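Local structure of tellurite resistance protein of COG3793 (Nostoc punctiforme, 2OU3) at residues Gly56-Trp61 and Asp65-Asp70; Ile5-Ser10 and Asn21-Asn26. The protein probably takes part in tellurite resistance, as a TerB-family protein, and binds zinc and 1H-indole-3-carbaldehyde. All blocks are in the same frame, centred on the assembly; numbering follows the deposited sequence.

Contact 1: residues Gly56-Trp61 and Asp65-Asp70; sequences GFCASW and DWVIED. With I3A (1H-indole-3-carbaldehyde), chain E.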
loop_
_atom_site.group_PDB
_atom_site.type_symbol
_atom_site.label_atom_id
_atom_site.label_comp_id
_atom_site.label_asym_id
_atom_site.label_seq_id
_atom_site.Cartn_x
_atom_site.Cartn_y
_atom_site.Cartn_z
ATOM N N GLY A 56 9.327 -5.520 6.440
ATOM C CA GLY A 56 7.948 -5.855 6.070
ATOM C C GLY A 56 7.509 -5.092 4.821
ATOM O O GLY A 56 6.838 -5.634 3.938
ATOM N N PHE A 57 7.898 -3.826 4.742
ATOM C CA PHE A 57 7.592 -2.977 3.596
ATOM C C PHE A 57 8.264 -3.588 2.374
ATOM O O PHE A 57 7.620 -3.836 1.376
ATOM C CB PHE A 57 8.091 -1.571 3.913
ATOM C CG PHE A 57 7.851 -0.554 2.850
ATOM C CD1 PHE A 57 6.680 -0.535 2.107
ATOM C CD2 PHE A 57 8.797 0.453 2.664
ATOM C CE1 PHE A 57 6.463 0.447 1.154
ATOM C CE2 PHE A 57 8.589 1.438 1.695
ATOM C CZ PHE A 57 7.442 1.431 0.954
ATOM N N CYS A 58 9.537 -3.978 2.519
ATOM C CA CYS A 58 10.279 -4.549 1.415
ATOM C C CYS A 58 9.682 -5.898 0.994
ATOM O O CYS A 58 9.458 -6.154 -0.191
ATOM C CB CYS A 58 11.766 -4.672 1.770
ATOM S SG CYS A 58 12.791 -5.368 0.451
ATOM N N ALA A 59 9.355 -6.742 1.967
ATOM C CA ALA A 59 8.762 -8.060 1.667
ATOM C C ALA A 59 7.458 -7.945 0.900
ATOM O O ALA A 59 7.183 -8.800 0.033
ATOM C CB ALA A 59 8.535 -8.864 2.950
ATOM N N SER A 60 6.661 -6.912 1.212
ATOM C CA SER A 60 5.355 -6.743 0.592
ATOM C C SER A 60 5.477 -6.601 -0.897
ATOM O O SER A 60 4.518 -6.886 -1.582
ATOM C CB SER A 60 4.587 -5.542 1.148
ATOM O OG SER A 60 5.113 -4.331 0.677
ATOM N N TRP A 61 6.606 -6.113 -1.420
ATOM C CA TRP A 61 6.744 -5.940 -2.884
ATOM C C TRP A 61 6.937 -7.265 -3.610
ATOM O O TRP A 61 6.990 -7.306 -4.840
ATOM C CB TRP A 61 7.911 -5.051 -3.292
ATOM C CG TRP A 61 8.062 -3.835 -2.443
ATOM C CD1 TRP A 61 7.067 -3.155 -1.825
ATOM C CD2 TRP A 61 9.282 -3.169 -2.103
ATOM N NE1 TRP A 61 7.589 -2.104 -1.111
ATOM C CE2 TRP A 61 8.946 -2.082 -1.281
ATOM C CE3 TRP A 61 10.632 -3.373 -2.435
ATOM C CZ2 TRP A 61 9.910 -1.218 -0.756
ATOM C CZ3 TRP A 61 11.573 -2.525 -1.919
ATOM C CH2 TRP A 61 11.212 -1.459 -1.083
ATOM N N ASP A 65 13.338 -14.065 -1.701
ATOM C CA ASP A 65 13.693 -14.292 -0.294
ATOM C C ASP A 65 15.102 -13.860 0.072
ATOM O O ASP A 65 15.345 -13.381 1.185
ATOM C CB ASP A 65 13.579 -15.770 0.074
ATOM C CG ASP A 65 12.128 -16.229 0.227
ATOM O OD1 ASP A 65 11.188 -15.408 0.112
ATOM O OD2 ASP A 65 11.955 -17.430 0.465
ATOM N N TRP A 66 16.051 -14.082 -0.835
ATOM C CA TRP A 66 17.409 -13.643 -0.561
ATOM C C TRP A 66 17.485 -12.176 -0.122
ATOM O O TRP A 66 18.343 -11.819 0.685
ATOM C CB TRP A 66 18.381 -13.904 -1.732
ATOM C CG TRP A 66 18.348 -12.936 -2.913
ATOM C CD1 TRP A 66 17.778 -13.167 -4.142
ATOM C CD2 TRP A 66 18.995 -11.653 -3.012
ATOM N NE1 TRP A 66 17.995 -12.098 -4.965
ATOM C CE2 TRP A 66 18.739 -11.156 -4.305
ATOM C CE3 TRP A 66 19.745 -10.872 -2.128
ATOM C CZ2 TRP A 66 19.191 -9.918 -4.728
ATOM C CZ3 TRP A 66 20.212 -9.640 -2.550
ATOM C CH2 TRP A 66 19.931 -9.173 -3.837
ATOM N N VAL A 67 16.637 -11.315 -0.696
ATOM C CA VAL A 67 16.718 -9.903 -0.410
ATOM C C VAL A 67 16.444 -9.661 1.065
ATOM O O VAL A 67 17.156 -8.918 1.720
ATOM C CB VAL A 67 15.752 -9.088 -1.290
ATOM C CG1 VAL A 67 15.744 -7.527 -0.911
ATOM C CG2 VAL A 67 16.093 -9.285 -2.756
ATOM N N ILE A 68 15.406 -10.298 1.592
ATOM C CA ILE A 68 15.039 -10.125 3.001
ATOM C C ILE A 68 16.043 -10.796 3.940
ATOM O O ILE A 68 16.469 -10.207 4.949
ATOM C CB ILE A 68 13.588 -10.639 3.285
ATOM C CG1 ILE A 68 12.587 -9.927 2.378
ATOM C CG2 ILE A 68 13.227 -10.443 4.766
ATOM C CD1 ILE A 68 12.572 -8.384 2.446
ATOM N N GLU A 69 16.459 -12.009 3.612
ATOM C CA GLU A 69 17.457 -12.678 4.443
ATOM C C GLU A 69 18.745 -11.856 4.559
ATOM O O GLU A 69 19.343 -11.715 5.631
ATOM C CB GLU A 69 17.779 -14.039 3.871
ATOM C CG GLU A 69 16.587 -14.973 3.931
ATOM C CD GLU A 69 16.229 -15.408 5.352
ATOM O OE1 GLU A 69 16.940 -15.058 6.331
ATOM O OE2 GLU A 69 15.195 -16.096 5.474
ATOM N N ASP A 70 19.145 -11.274 3.438
ATOM C CA ASP A 70 20.368 -10.458 3.385
ATOM C C ASP A 70 20.194 -9.093 4.114
ATOM O O ASP A 70 21.139 -8.601 4.753
ATOM C CB ASP A 70 20.791 -10.298 1.920
ATOM C CG ASP A 70 22.038 -9.499 1.740
ATOM O OD1 ASP A 70 23.120 -10.080 1.884
ATOM O OD2 ASP A 70 21.925 -8.315 1.374
HETATM O O I3A E . 12.545 -1.570 -5.216
HETATM C "C3'" I3A E . 11.832 -0.711 -4.703
HETATM C C3 I3A E . 12.112 0.705 -5.045
HETATM C C2 I3A E . 11.363 1.762 -4.603
HETATM N N I3A E . 11.903 2.907 -5.142
HETATM C C8 I3A E . 12.974 2.632 -5.915
HETATM C C9 I3A E . 13.191 1.179 -5.918
HETATM C C4 I3A E . 14.220 0.600 -6.677
HETATM C C5 I3A E . 15.053 1.430 -7.388
HETATM C C6 I3A E . 14.863 2.822 -7.406
HETATM C C7 I3A E . 13.832 3.398 -6.680
#
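The Trp61 indole has the bound 1H-indole-3-carbaldehyde (I3A) on one face, where Trp61 CZ3 lies 3.3 Å from aldehyde carbon C3'. Its opposite face is covered by the preceding helical turn. There Cys58 CA sits over the ring centre, 3.7 Å above the plane, and Phe57 O lies nearer the rim. Phe57 CE1 meets the indole edge in plane. In turn, Trp61 CZ2 stands 3.8 Å above the centre of the Phe57 ring, so the indole presents its edge to a phenyl face.

Between the segments themselves, Cys58, Ala59, Val67 and Ile68 make the contact. Cys58 SG is anti to its backbone N (chi1 -180°), which carries the sulfur across toward helix 65-73. It lies 3.6 Å from Ile68 CD1 and 3.9 Å from Val67 CG1. Ile68 CD1 also comes to 3.6 Å from Ala59 N and touches Ala59 CB. The short helical segments run antiparallel at 172°, with their axes 10.0 Å apart. This is a helical hairpin inside the TerB family region. Val63 of the connecting loop also packs on Cys58 and Ile68. Leu8 of the second subunit packs on Ile68.

No hydrogen bond crosses between the segments, and they meet through apolar groups and the thiol. Within segment 56-61, Ser60 OG donates to Phe57 O at 2.6 Å. The ligand meets Trp61 through van der Waals contact, and I3A is also hydrogen-bonded to Ser29 OG and Asp96 OD2.

Contact 2: residues Ile5-Ser10 and Asn21-Asn26; sequences IKKLGS and NQIPTN. With I3A (1H-indole-3-carbaldehyde), chain E.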
loop_
_atom_site.group_PDB
_atom_site.type_symbol
_atom_site.label_atom_id
_atom_site.label_comp_id
_atom_site.label_asym_id
_atom_site.label_seq_id
_atom_site.Cartn_x
_atom_site.Cartn_y
_atom_site.Cartn_z
ATOM N N ILE A 5 0.803 -14.507 -11.679
ATOM C CA ILE A 5 -0.001 -13.986 -10.569
ATOM C C ILE A 5 0.875 -13.196 -9.591
ATOM O O ILE A 5 0.487 -12.116 -9.158
ATOM C CB ILE A 5 -0.830 -15.086 -9.865
ATOM C CG1 ILE A 5 -1.965 -15.549 -10.796
ATOM C CG2 ILE A 5 -1.418 -14.555 -8.573
ATOM C CD1 ILE A 5 -2.557 -16.852 -10.406
ATOM N N LYS A 6 2.078 -13.694 -9.298
ATOM C CA LYS A 6 3.040 -12.923 -8.527
ATOM C C LYS A 6 3.321 -11.572 -9.185
ATOM O O LYS A 6 3.295 -10.536 -8.518
ATOM C CB LYS A 6 4.352 -13.688 -8.373
ATOM C CG LYS A 6 5.359 -13.014 -7.441
ATOM N N LYS A 7 3.581 -11.576 -10.483
ATOM C CA LYS A 7 3.824 -10.347 -11.198
ATOM C C LYS A 7 2.634 -9.401 -11.130
ATOM O O LYS A 7 2.815 -8.217 -11.096
ATOM C CB LYS A 7 4.198 -10.587 -12.664
ATOM C CG LYS A 7 5.610 -11.083 -12.835
ATOM C CD LYS A 7 5.852 -11.578 -14.265
ATOM C CE LYS A 7 7.350 -11.755 -14.554
ATOM N NZ LYS A 7 7.613 -12.634 -15.730
ATOM N N LEU A 8 1.414 -9.933 -11.131
ATOM C CA LEU A 8 0.242 -9.092 -10.975
ATOM C C LEU A 8 0.273 -8.301 -9.675
ATOM O O LEU A 8 0.076 -7.058 -9.694
ATOM C CB LEU A 8 -1.045 -9.934 -11.015
ATOM C CG LEU A 8 -2.331 -9.120 -11.121
ATOM C CD1 LEU A 8 -2.401 -8.306 -12.416
ATOM C CD2 LEU A 8 -3.475 -10.096 -11.060
ATOM N N GLY A 9 0.526 -9.004 -8.556
ATOM C CA GLY A 9 0.554 -8.363 -7.255
ATOM C C GLY A 9 1.738 -7.420 -7.097
ATOM O O GLY A 9 1.616 -6.311 -6.561
ATOM N N SER A 10 2.901 -7.867 -7.535
ATOM C CA SER A 10 4.096 -7.057 -7.408
ATOM C C SER A 10 4.030 -5.783 -8.256
ATOM O O SER A 10 4.435 -4.726 -7.795
ATOM C CB SER A 10 5.341 -7.886 -7.718
ATOM O OG SER A 10 5.515 -8.855 -6.696
ATOM N N ASN A 21 6.137 1.714 -13.566
ATOM C CA ASN A 21 5.443 0.807 -14.498
ATOM C C ASN A 21 6.147 -0.530 -14.754
ATOM O O ASN A 21 5.668 -1.338 -15.567
ATOM C CB ASN A 21 5.205 1.529 -15.825
ATOM C CG ASN A 21 4.262 2.695 -15.687
ATOM O OD1 ASN A 21 4.520 3.764 -16.219
ATOM N ND2 ASN A 21 3.162 2.495 -14.978
ATOM N N GLN A 22 7.223 -0.799 -14.002
ATOM C CA GLN A 22 8.021 -2.014 -14.137
ATOM C C GLN A 22 8.422 -2.399 -12.718
ATOM O O GLN A 22 8.612 -1.501 -11.922
ATOM C CB GLN A 22 9.233 -1.623 -14.967
ATOM C CG GLN A 22 10.129 -2.686 -15.462
ATOM C CD GLN A 22 11.306 -2.081 -16.223
ATOM O OE1 GLN A 22 11.224 -0.947 -16.725
ATOM N NE2 GLN A 22 12.410 -2.826 -16.306
ATOM N N ILE A 23 8.526 -3.698 -12.411
ATOM C CA ILE A 23 8.964 -4.161 -11.094
ATOM C C ILE A 23 10.491 -3.994 -11.075
ATOM O O ILE A 23 11.142 -4.488 -12.002
ATOM C CB ILE A 23 8.618 -5.636 -10.873
ATOM C CG1 ILE A 23 7.106 -5.859 -10.971
ATOM C CG2 ILE A 23 9.107 -6.083 -9.484
ATOM C CD1 ILE A 23 6.655 -7.323 -11.053
ATOM N N PRO A 24 11.058 -3.304 -10.056
ATOM C CA PRO A 24 12.527 -3.238 -9.961
ATOM C C PRO A 24 13.154 -4.622 -9.802
ATOM O O PRO A 24 12.526 -5.548 -9.239
ATOM C CB PRO A 24 12.773 -2.392 -8.688
ATOM C CG PRO A 24 11.524 -1.570 -8.566
ATOM C CD PRO A 24 10.423 -2.521 -8.970
ATOM N N THR A 25 14.396 -4.747 -10.260
ATOM C CA THR A 25 15.158 -5.969 -10.056
ATOM C C THR A 25 15.291 -6.199 -8.564
ATOM O O THR A 25 15.240 -5.234 -7.769
ATOM C CB THR A 25 16.551 -5.869 -10.700
ATOM O OG1 THR A 25 17.245 -4.779 -10.122
ATOM C CG2 THR A 25 16.444 -5.673 -12.247
ATOM N N ASN A 26 15.461 -7.455 -8.174
ATOM C CA ASN A 26 15.754 -7.735 -6.757
ATOM C C ASN A 26 16.981 -7.004 -6.266
ATOM O O ASN A 26 17.010 -6.541 -5.109
ATOM C CB ASN A 26 15.930 -9.214 -6.488
ATOM C CG ASN A 26 14.628 -9.963 -6.594
ATOM O OD1 ASN A 26 13.655 -9.631 -5.942
ATOM N ND2 ASN A 26 14.603 -10.966 -7.441
HETATM O O I3A E . 12.545 -1.570 -5.216
HETATM C "C3'" I3A E . 11.832 -0.711 -4.703
HETATM C C3 I3A E . 12.112 0.705 -5.045
HETATM C C2 I3A E . 11.363 1.762 -4.603
HETATM N N I3A E . 11.903 2.907 -5.142
HETATM C C8 I3A E . 12.974 2.632 -5.915
HETATM C C9 I3A E . 13.191 1.179 -5.918
HETATM C C4 I3A E . 14.220 0.600 -6.677
HETATM C C5 I3A E . 15.053 1.430 -7.388
HETATM C C6 I3A E . 14.863 2.822 -7.406
HETATM C C7 I3A E . 13.832 3.398 -6.680
#
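Ile23 points its side chain at helix 4-18 and lays its terminal methyl against Ser10 and Lys7. CD1 is 3.6 Å from Ser10 CB and 3.9 Å from the Lys7 backbone O. Ile23 CG1 is anti to the carbonyl carbon (chi1 -60°), and the chain then runs on extended (chi2 168°). This stretched form carries CD1 from the loop to the helix surface. Ile23 CG1 stays a little farther back, 4.1 Å from Ser10 C. Lys7 adds only the start of its side chain, with CG 4.3 Å from Ile23 CD1. The rest of the lysine leads away.

Ser10 divides its side chain between two neighbours. Its CB bears on the isoleucine, while its hydroxyl donates to the backbone O of Trp61, and Met2 packs beside Lys7, Ser10 and Ile23. The polar end of this buried serine is thus satisfied beyond the contact. No hydrogen bond joins the two segments, and the meeting is mainly one of aliphatic carbon.

Pro24, the next residue, belongs to the I3A pocket. Its CG lies 3.5 Å from the aldehyde O of I3A, and its CB is 3.9 Å from ligand atom C4. Ile14 of helix 4-18 and Tyr161 of the second subunit also touch this proline, and Tyr161 OH of the second subunit is hydrogen-bonded to Thr25 N.

The loop then runs into helix 26-41, with Thr25 as its N-cap. Contact 2 therefore fastens the loop to helix 4-18, just before the chain enters helix 26-41 beside helix 65-73, where Asn26 packs on Trp66 and Val67 and its OD1 accepts from Ala64 N.

How the contacts relate
From the N terminus, contact 2 comes first. It closes the loop between Ser10 and Asn21, which holds the rest of helix 4-18 and the turn after it. The chain then passes through helices 26-41 and 48-60. Contact 1 closes a much shorter loop, the three residues between Trp61 and Asp65. The two contacts stand in series and neither nest nor cross. Their centres are about 13 Å apart, yet they meet in space: Val67 CG2 of contact 1 lies 3.7 Å from Asn26 O of contact 2. Together they tie the N-terminal helix and its loop to the 48-60/65-73 hairpin. Both touch I3A and the second subunit.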